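PDB 4KH9: DUF4785 domain-containing protein from Legionella pneumophila subsp. pneumophila, which is of unknown function but binds calcium and is built from three domains, the last two belonging to the immunoglobulin-like E-set group. Local coordinates for residues E241-T246 and I252-G257; K274-S277 and L281-V284; P5-K10 and H172-D177. All blocks are in the same frame, centred on the assembly; numbering follows the deposited sequence.

Contact 1 of 3, residues E241-T246 and I252-G257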
loop_
_atom_site.group_PDB
_atom_site.type_symbol
_atom_site.label_atom_id
_atom_site.label_comp_id
_atom_site.label_asym_id
_atom_site.label_seq_id
_atom_site.Cartn_x
_atom_site.Cartn_y
_atom_site.Cartn_z
ATOM N N GLU A 241 4.599 -7.098 0.937
ATOM C CA GLU A 241 4.007 -8.261 1.622
ATOM C C GLU A 241 5.104 -9.027 2.308
ATOM O O GLU A 241 6.109 -9.356 1.670
ATOM C CB GLU A 241 3.275 -9.218 0.637
ATOM C CG GLU A 241 2.105 -8.659 -0.149
ATOM C CD GLU A 241 1.351 -9.745 -0.899
ATOM O OE1 GLU A 241 1.966 -10.777 -1.265
ATOM O OE2 GLU A 241 0.141 -9.544 -1.152
ATOM N N THR A 242 4.958 -9.288 3.575
ATOM C CA THR A 242 5.983 -10.045 4.274
ATOM C C THR A 242 5.333 -11.097 5.171
ATOM O O THR A 242 4.217 -10.905 5.682
ATOM C CB THR A 242 6.956 -9.134 5.048
ATOM O OG1 THR A 242 7.896 -9.943 5.758
ATOM C CG2 THR A 242 6.266 -8.210 6.001
ATOM N N ASP A 243 6.079 -12.191 5.377
ATOM C CA ASP A 243 5.700 -13.341 6.187
ATOM C C ASP A 243 6.881 -13.731 7.033
ATOM O O ASP A 243 7.999 -13.866 6.530
ATOM C CB ASP A 243 5.223 -14.515 5.294
ATOM C CG ASP A 243 4.274 -15.511 5.951
ATOM O OD1 ASP A 243 3.934 -15.324 7.162
ATOM O OD2 ASP A 243 3.863 -16.474 5.267
ATOM N N VAL A 244 6.654 -13.826 8.340
ATOM C CA VAL A 244 7.702 -14.154 9.291
ATOM C C VAL A 244 7.255 -15.367 10.168
ATOM O O VAL A 244 6.108 -15.412 10.658
ATOM C CB VAL A 244 7.995 -12.894 10.142
ATOM C CG1 VAL A 244 8.899 -13.193 11.324
ATOM C CG2 VAL A 244 8.586 -11.766 9.280
ATOM N N GLN A 245 8.178 -16.303 10.403
ATOM C CA GLN A 245 7.915 -17.387 11.336
ATOM C C GLN A 245 9.144 -17.650 12.219
ATOM O O GLN A 245 10.257 -17.672 11.724
ATOM C CB GLN A 245 7.468 -18.683 10.655
ATOM C CG GLN A 245 6.985 -19.694 11.700
ATOM C CD GLN A 245 6.275 -20.882 11.160
ATOM O OE1 GLN A 245 5.228 -20.779 10.534
ATOM N NE2 GLN A 245 6.749 -22.046 11.526
ATOM N N THR A 246 8.932 -17.801 13.529
ATOM C CA THR A 246 9.987 -18.195 14.458
ATOM C C THR A 246 9.329 -19.068 15.539
ATOM O O THR A 246 8.136 -19.365 15.450
ATOM C CB THR A 246 10.808 -17.016 15.009
ATOM O OG1 THR A 246 11.940 -17.557 15.693
ATOM C CG2 THR A 246 10.026 -16.105 15.935
ATOM N N ILE A 252 4.836 -21.468 18.290
ATOM C CA ILE A 252 5.033 -20.970 16.933
ATOM C C ILE A 252 4.612 -19.494 16.929
ATOM O O ILE A 252 3.498 -19.155 17.364
ATOM C CB ILE A 252 4.251 -21.821 15.875
ATOM C CG1 ILE A 252 4.628 -23.332 15.901
ATOM C CG2 ILE A 252 4.330 -21.227 14.459
ATOM C CD1 ILE A 252 5.996 -23.741 15.368
ATOM N N ILE A 253 5.527 -18.630 16.480
ATOM C CA ILE A 253 5.302 -17.204 16.318
ATOM C C ILE A 253 5.204 -16.959 14.822
ATOM O O ILE A 253 6.209 -17.056 14.095
ATOM C CB ILE A 253 6.382 -16.305 17.001
ATOM C CG1 ILE A 253 6.955 -16.874 18.350
ATOM C CG2 ILE A 253 5.951 -14.834 17.068
ATOM C CD1 ILE A 253 6.076 -16.919 19.538
ATOM N N ARG A 254 3.998 -16.688 14.354
ATOM C CA ARG A 254 3.763 -16.454 12.929
ATOM C C ARG A 254 3.055 -15.138 12.728
ATOM O O ARG A 254 2.002 -14.904 13.326
ATOM C CB ARG A 254 2.933 -17.607 12.329
ATOM C CG ARG A 254 2.525 -17.372 10.900
ATOM C CD ARG A 254 3.361 -18.092 9.893
ATOM N NE ARG A 254 2.876 -17.866 8.527
ATOM C CZ ARG A 254 2.110 -18.713 7.838
ATOM N NH1 ARG A 254 1.708 -19.857 8.385
ATOM N NH2 ARG A 254 1.743 -18.424 6.599
ATOM N N ARG A 255 3.656 -14.255 11.904
ATOM C CA ARG A 255 3.059 -12.978 11.573
ATOM C C ARG A 255 3.262 -12.669 10.098
ATOM O O ARG A 255 4.313 -12.942 9.535
ATOM C CB ARG A 255 3.641 -11.835 12.441
ATOM C CG ARG A 255 3.323 -11.816 13.947
ATOM C CD ARG A 255 1.910 -11.398 14.219
ATOM N NE ARG A 255 1.518 -11.538 15.630
ATOM C CZ ARG A 255 0.885 -12.586 16.157
ATOM N NH1 ARG A 255 0.635 -13.667 15.420
ATOM N NH2 ARG A 255 0.524 -12.573 17.429
ATOM N N SER A 256 2.264 -12.063 9.482
ATOM C CA SER A 256 2.361 -11.586 8.122
ATOM C C SER A 256 1.921 -10.137 8.115
ATOM O O SER A 256 1.166 -9.710 8.989
ATOM C CB SER A 256 1.584 -12.447 7.130
ATOM O OG SER A 256 0.222 -12.100 7.157
ATOM N N GLY A 257 2.489 -9.360 7.217
ATOM C CA GLY A 257 2.192 -7.938 7.166
ATOM C C GLY A 257 2.239 -7.366 5.779
ATOM O O GLY A 257 2.826 -7.959 4.877
#
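D243 and R254 carry the side-chain bond between these two strands. R254 grips the carboxylate side-on. R254 NE meets D243 OD1 at 3.1 Å, nearly straight at 173° and within the guanidinium plane. R254 NH2 reaches D243 OD2 at 3.2 Å, on the syn side and more bent. The chain of R254 turns at chi2 (101°), which swings the edge of the guanidinium round to the D243 carboxylate. R254 NH2 also forms a salt bridge with E51, so the charge probably has two carboxylate partners.

Six backbone bonds join the strands. They are reciprocal at T242 with G257, at V244 with R255 and at T246 with I253. V244 N to R255 O is 2.8 Å, and R255 N to V244 O is 3.0 Å. T246 OG1 bonds elsewhere, to D193 O. So does T242 OG1, to D198 O, in one of its two conformers. R255 NH1 bonds to R254 O at 2.8 Å, well bent. R255 NH2 forms a salt bridge with D157, and R255 NE bonds to T162 O. S256 OG bonds to the backbone N of K50.

This is an antiparallel beta hairpin of the central E-set domain. Its strand 238-248 lies beside strand 196-202, which supplies the calcium ligands D196 and D198.

Contact 2 of 3, residues K274-S277 and L281-V284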
loop_
_atom_site.group_PDB
_atom_site.type_symbol
_atom_site.label_atom_id
_atom_site.label_comp_id
_atom_site.label_asym_id
_atom_site.label_seq_id
_atom_site.Cartn_x
_atom_site.Cartn_y
_atom_site.Cartn_z
ATOM N N LYS A 274 10.292 30.529 -15.240
ATOM C CA LYS A 274 10.559 31.964 -15.315
ATOM C C LYS A 274 9.239 32.715 -15.160
ATOM O O LYS A 274 8.173 32.184 -15.486
ATOM C CB LYS A 274 11.265 32.310 -16.652
ATOM C CG LYS A 274 11.755 33.751 -16.789
ATOM C CD LYS A 274 12.071 34.121 -18.245
ATOM C CE LYS A 274 12.540 35.552 -18.409
ATOM N NZ LYS A 274 13.905 35.774 -17.858
ATOM N N LYS A 275 9.316 33.933 -14.633
ATOM C CA LYS A 275 8.177 34.839 -14.495
ATOM C C LYS A 275 8.077 35.581 -15.821
ATOM O O LYS A 275 9.072 36.139 -16.291
ATOM C CB LYS A 275 8.359 35.764 -13.278
ATOM C CG LYS A 275 7.217 36.731 -13.015
ATOM C CD LYS A 275 7.567 37.634 -11.829
ATOM C CE LYS A 275 6.976 39.013 -11.981
ATOM N NZ LYS A 275 7.372 39.926 -10.878
ATOM N N LEU A 276 6.915 35.469 -16.478
ATOM C CA LEU A 276 6.643 36.058 -17.794
ATOM C C LEU A 276 6.113 37.481 -17.643
ATOM O O LEU A 276 6.548 38.369 -18.383
ATOM C CB LEU A 276 5.623 35.163 -18.555
ATOM C CG LEU A 276 5.453 35.358 -20.071
ATOM C CD1 LEU A 276 6.670 34.869 -20.847
ATOM C CD2 LEU A 276 4.238 34.602 -20.575
ATOM N N SER A 277 5.175 37.692 -16.687
ATOM C CA SER A 277 4.532 38.981 -16.420
ATOM C C SER A 277 4.239 39.150 -14.939
ATOM O O SER A 277 4.175 38.169 -14.204
ATOM C CB SER A 277 3.238 39.102 -17.227
ATOM O OG SER A 277 2.606 40.357 -17.046
ATOM N N LEU A 281 0.221 38.102 -12.785
ATOM C CA LEU A 281 1.359 37.259 -12.393
ATOM C C LEU A 281 1.328 35.964 -13.174
ATOM O O LEU A 281 0.559 35.059 -12.850
ATOM C CB LEU A 281 1.327 36.998 -10.882
ATOM C CG LEU A 281 2.629 36.622 -10.186
ATOM C CD1 LEU A 281 3.852 37.392 -10.733
ATOM C CD2 LEU A 281 2.500 36.822 -8.698
ATOM N N THR A 282 2.148 35.892 -14.237
ATOM C CA THR A 282 2.165 34.751 -15.139
ATOM C C THR A 282 3.561 34.161 -15.201
ATOM O O THR A 282 4.559 34.888 -15.298
ATOM C CB THR A 282 1.647 35.169 -16.528
ATOM O OG1 THR A 282 0.359 35.754 -16.381
ATOM C CG2 THR A 282 1.506 34.010 -17.476
ATOM N N PHE A 283 3.616 32.822 -15.140
ATOM C CA PHE A 283 4.859 32.064 -15.183
ATOM C C PHE A 283 4.829 31.102 -16.331
ATOM O O PHE A 283 3.749 30.695 -16.757
ATOM C CB PHE A 283 5.097 31.305 -13.863
ATOM C CG PHE A 283 5.124 32.178 -12.638
ATOM C CD1 PHE A 283 3.944 32.515 -11.977
ATOM C CD2 PHE A 283 6.322 32.706 -12.167
ATOM C CE1 PHE A 283 3.961 33.380 -10.887
ATOM C CE2 PHE A 283 6.338 33.561 -11.062
ATOM C CZ PHE A 283 5.156 33.890 -10.432
ATOM N N VAL A 284 6.010 30.748 -16.841
ATOM C CA VAL A 284 6.172 29.787 -17.928
ATOM C C VAL A 284 7.175 28.713 -17.481
ATOM O O VAL A 284 8.222 29.032 -16.925
ATOM C CB VAL A 284 6.550 30.401 -19.308
ATOM C CG1 VAL A 284 5.354 31.082 -19.964
ATOM C CG2 VAL A 284 7.742 31.347 -19.225
#
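K275 and F283 face each other as a non-hydrogen-bonded pair in an antiparallel beta hairpin. The hairpin carries a classic beta bulge, in which L276 and S277 both stand opposite T282. It forms the strand pair 268-278 and 281-289 of the C-terminal E-set domain.

The aliphatic part of K275 crosses the F283 ring obliquely. K275 CB is 3.7 Å from F283 CE2, and CG lies almost as close to the same atom. Further out, K275 passes L281 at about a right angle, with K275 CE 3.7 Å from L281 CD1. The lysine leaves the backbone with CG anti to N (chi1 -179°), which carries the chain past the ring to L281. Its amine then lies beyond both side chains, in a salt bridge with D341. F283 is buried. Its ring meets that of F331 on strand 325-333, with the planes about 25° apart, and L369 and L372 also touch it.

V284 and T282 point to the other face of the sheet. L276, in the bulge, leans across to join them. L276 CD2 meets V284 CG1 at 3.7 Å, where the two side chains cross at a slant. L276 and T282 instead run side by side and point the same way, with a looser approach between their methyl groups. Q330 of strand 325-333 touches all three residues. The hydroxyl of T282 turns away from this cluster and bonds to P280 O.

The strands run at 134° to each other over this short length. V284 N bonds to K274 O at 2.9 Å, before the register shifts. At the bulge, T282 O accepts two amides, L276 N at 2.7 Å and S277 N at 3.2 Å.

Contact 3 of 3, residues P5-K10 and H172-D177; sequences PRQPTK and HYQYGD
K10 lies over one face of the Y175 ring. K10 CE sits 3.8 Å from the Y175 ring centroid and 16° off the ring normal, which makes a CH-pi contact. The lysine is extended at first, then bends at chi2 (76°). This bend lays CD and CE along the tyrosine. K10 CD comes near Y175 CE2, and K10 CE sits closest to Y175 CZ, at 3.7 Å. The amine continues past the ring to a salt bridge with E230. Y175 has CG anti to the backbone N (chi1 -180°), which sends its ring toward K10 and places the face under it. P266 also touches Y175, and its backbone bonds to that of K10.

Q174 to D177 form a type II beta turn, which follows the short edge strand 172-174 of the central domain and leads into strand 178-186. D177 N bonds to Q174 O at 2.9 Å. D177 OD2 also accepts Q174 N, at 2.9 Å and from above the carboxylate plane.

Q7 and Q174 are both extended beyond CG and cross at about a right angle. Their amide planes are 60° apart. The two oxygens, Q7 OE1 and Q174 OE1, approach to 2.9 Å. Both are acceptors, so this is not a hydrogen bond. The approach is unfavourable as modelled, and the placement of oxygen and nitrogen in one of the amides may be doubtful. As modelled, Q7 NE2 and Q174 NE2 both bond to V360 O, and Q174 NE2 also reaches S264 OG.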
loop_
_atom_site.group_PDB
_atom_site.type_symbol
_atom_site.label_atom_id
_atom_site.label_comp_id
_atom_site.label_asym_id
_atom_site.label_seq_id
_atom_site.Cartn_x
_atom_site.Cartn_y
_atom_site.Cartn_z
ATOM N N PRO A 5 15.653 20.789 -10.617
ATOM C CA PRO A 5 16.457 19.546 -10.609
ATOM C C PRO A 5 16.136 18.655 -11.813
ATOM O O PRO A 5 14.953 18.466 -12.119
ATOM C CB PRO A 5 16.054 18.864 -9.292
ATOM C CG PRO A 5 15.509 19.953 -8.429
ATOM C CD PRO A 5 14.915 20.972 -9.347
ATOM N N ARG A 6 17.168 18.152 -12.527
ATOM C CA ARG A 6 16.961 17.310 -13.706
ATOM C C ARG A 6 16.401 15.947 -13.331
ATOM O O ARG A 6 16.786 15.373 -12.314
ATOM C CB ARG A 6 18.254 17.108 -14.526
ATOM C CG ARG A 6 18.862 18.372 -15.128
ATOM C CD ARG A 6 19.739 18.087 -16.352
ATOM N NE ARG A 6 20.863 17.184 -16.076
ATOM C CZ ARG A 6 22.093 17.580 -15.751
ATOM N NH1 ARG A 6 22.378 18.874 -15.645
ATOM N NH2 ARG A 6 23.046 16.685 -15.528
ATOM N N GLN A 7 15.492 15.433 -14.162
ATOM C CA GLN A 7 14.873 14.115 -14.021
ATOM C C GLN A 7 14.751 13.498 -15.414
ATOM O O GLN A 7 13.944 13.972 -16.212
ATOM C CB GLN A 7 13.500 14.203 -13.302
ATOM C CG GLN A 7 12.733 12.865 -13.182
ATOM C CD GLN A 7 11.312 13.031 -12.645
ATOM O OE1 GLN A 7 11.080 13.035 -11.427
ATOM N NE2 GLN A 7 10.319 13.182 -13.535
ATOM N N PRO A 8 15.566 12.477 -15.756
ATOM C CA PRO A 8 15.411 11.819 -17.067
ATOM C C PRO A 8 14.004 11.249 -17.237
ATOM O O PRO A 8 13.477 10.663 -16.304
ATOM C CB PRO A 8 16.459 10.697 -17.020
ATOM C CG PRO A 8 17.427 11.129 -15.982
ATOM C CD PRO A 8 16.601 11.803 -14.948
ATOM N N THR A 9 13.379 11.461 -18.392
ATOM C CA THR A 9 12.025 10.960 -18.601
ATOM C C THR A 9 12.056 9.497 -19.089
ATOM O O THR A 9 13.049 9.024 -19.643
ATOM C CB THR A 9 11.202 11.847 -19.552
ATOM O OG1 THR A 9 11.744 11.782 -20.855
ATOM C CG2 THR A 9 11.085 13.286 -19.089
ATOM N N LYS A 10 10.945 8.798 -18.895
ATOM C CA LYS A 10 10.774 7.407 -19.280
ATOM C C LYS A 10 9.397 7.252 -19.940
ATOM O O LYS A 10 8.395 7.735 -19.413
ATOM C CB LYS A 10 10.941 6.503 -18.023
ATOM C CG LYS A 10 10.626 5.017 -18.212
ATOM C CD LYS A 10 11.683 4.226 -18.936
ATOM C CE LYS A 10 11.314 2.771 -18.855
ATOM N NZ LYS A 10 12.069 1.952 -19.821
ATOM N N HIS A 172 6.248 7.206 -1.826
ATOM C CA HIS A 172 6.180 7.310 -3.270
ATOM C C HIS A 172 7.541 7.053 -3.884
ATOM O O HIS A 172 8.553 7.570 -3.412
ATOM C CB HIS A 172 5.660 8.702 -3.711
ATOM C CG HIS A 172 4.591 9.290 -2.847
ATOM N ND1 HIS A 172 3.254 8.970 -3.029
ATOM C CD2 HIS A 172 4.694 10.193 -1.840
ATOM C CE1 HIS A 172 2.588 9.636 -2.095
ATOM N NE2 HIS A 172 3.410 10.407 -1.367
ATOM N N TYR A 173 7.548 6.288 -4.955
ATOM C CA TYR A 173 8.749 5.946 -5.704
ATOM C C TYR A 173 8.520 6.125 -7.190
ATOM O O TYR A 173 7.382 6.204 -7.639
ATOM C CB TYR A 173 9.142 4.467 -5.431
ATOM C CG TYR A 173 9.476 4.117 -4.000
ATOM C CD1 TYR A 173 10.775 4.221 -3.526
ATOM C CD2 TYR A 173 8.489 3.675 -3.119
ATOM C CE1 TYR A 173 11.098 3.868 -2.215
ATOM C CE2 TYR A 173 8.793 3.358 -1.797
ATOM C CZ TYR A 173 10.098 3.452 -1.354
ATOM O OH TYR A 173 10.386 3.112 -0.072
ATOM N N GLN A 174 9.598 6.127 -7.961
ATOM C CA GLN A 174 9.536 6.205 -9.408
ATOM C C GLN A 174 10.479 5.172 -10.015
ATOM O O GLN A 174 11.285 4.563 -9.302
ATOM C CB GLN A 174 9.868 7.622 -9.921
ATOM C CG GLN A 174 8.783 8.638 -9.599
ATOM C CD GLN A 174 8.753 9.802 -10.582
ATOM O OE1 GLN A 174 9.659 10.642 -10.603
ATOM N NE2 GLN A 174 7.736 9.855 -11.443
ATOM N N TYR A 175 10.355 4.971 -11.322
ATOM C CA TYR A 175 11.143 4.031 -12.098
ATOM C C TYR A 175 12.648 4.178 -11.787
ATOM O O TYR A 175 13.188 5.265 -11.879
ATOM C CB TYR A 175 10.871 4.220 -13.608
ATOM C CG TYR A 175 11.664 3.262 -14.466
ATOM C CD1 TYR A 175 11.198 1.975 -14.719
ATOM C CD2 TYR A 175 12.899 3.626 -14.993
ATOM C CE1 TYR A 175 11.951 1.068 -15.464
ATOM C CE2 TYR A 175 13.657 2.727 -15.741
ATOM C CZ TYR A 175 13.180 1.448 -15.971
ATOM O OH TYR A 175 13.921 0.555 -16.714
ATOM N N GLY A 176 13.274 3.071 -11.404
ATOM C CA GLY A 176 14.688 3.036 -11.100
ATOM C C GLY A 176 15.036 3.321 -9.667
ATOM O O GLY A 176 16.201 3.211 -9.308
ATOM N N ASP A 177 14.055 3.703 -8.827
ATOM C CA ASP A 177 14.386 3.927 -7.425
ATOM C C ASP A 177 14.660 2.616 -6.700
ATOM O O ASP A 177 14.067 1.584 -7.031
ATOM C CB ASP A 177 13.246 4.650 -6.697
ATOM C CG ASP A 177 13.080 6.124 -7.040
ATOM O OD1 ASP A 177 13.959 6.675 -7.735
ATOM O OD2 ASP A 177 12.069 6.719 -6.610
#

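Contact 3 opens first. It joins the loop 5-10 near the N terminus to the end of strand 172-174 and the turn after it, closing a loop of 161 residues that includes the N-terminal domain. Contact 1 closes the central-domain hairpin of strands 238-248 and 251-264, with five residues between its segments. Contact 2 closes a hairpin in the C-terminal domain, with three residues between its segments. The three are in series, and none nests in or crosses another. Contacts 1 and 3 share a sheet, where strands 251-264 and 172-174 are neighbours. Strand 2-3, just before residues 5-10, pairs with strand 268-278 of contact 2. The N-terminal segment therefore meets both the C-terminal sheet and the central domain.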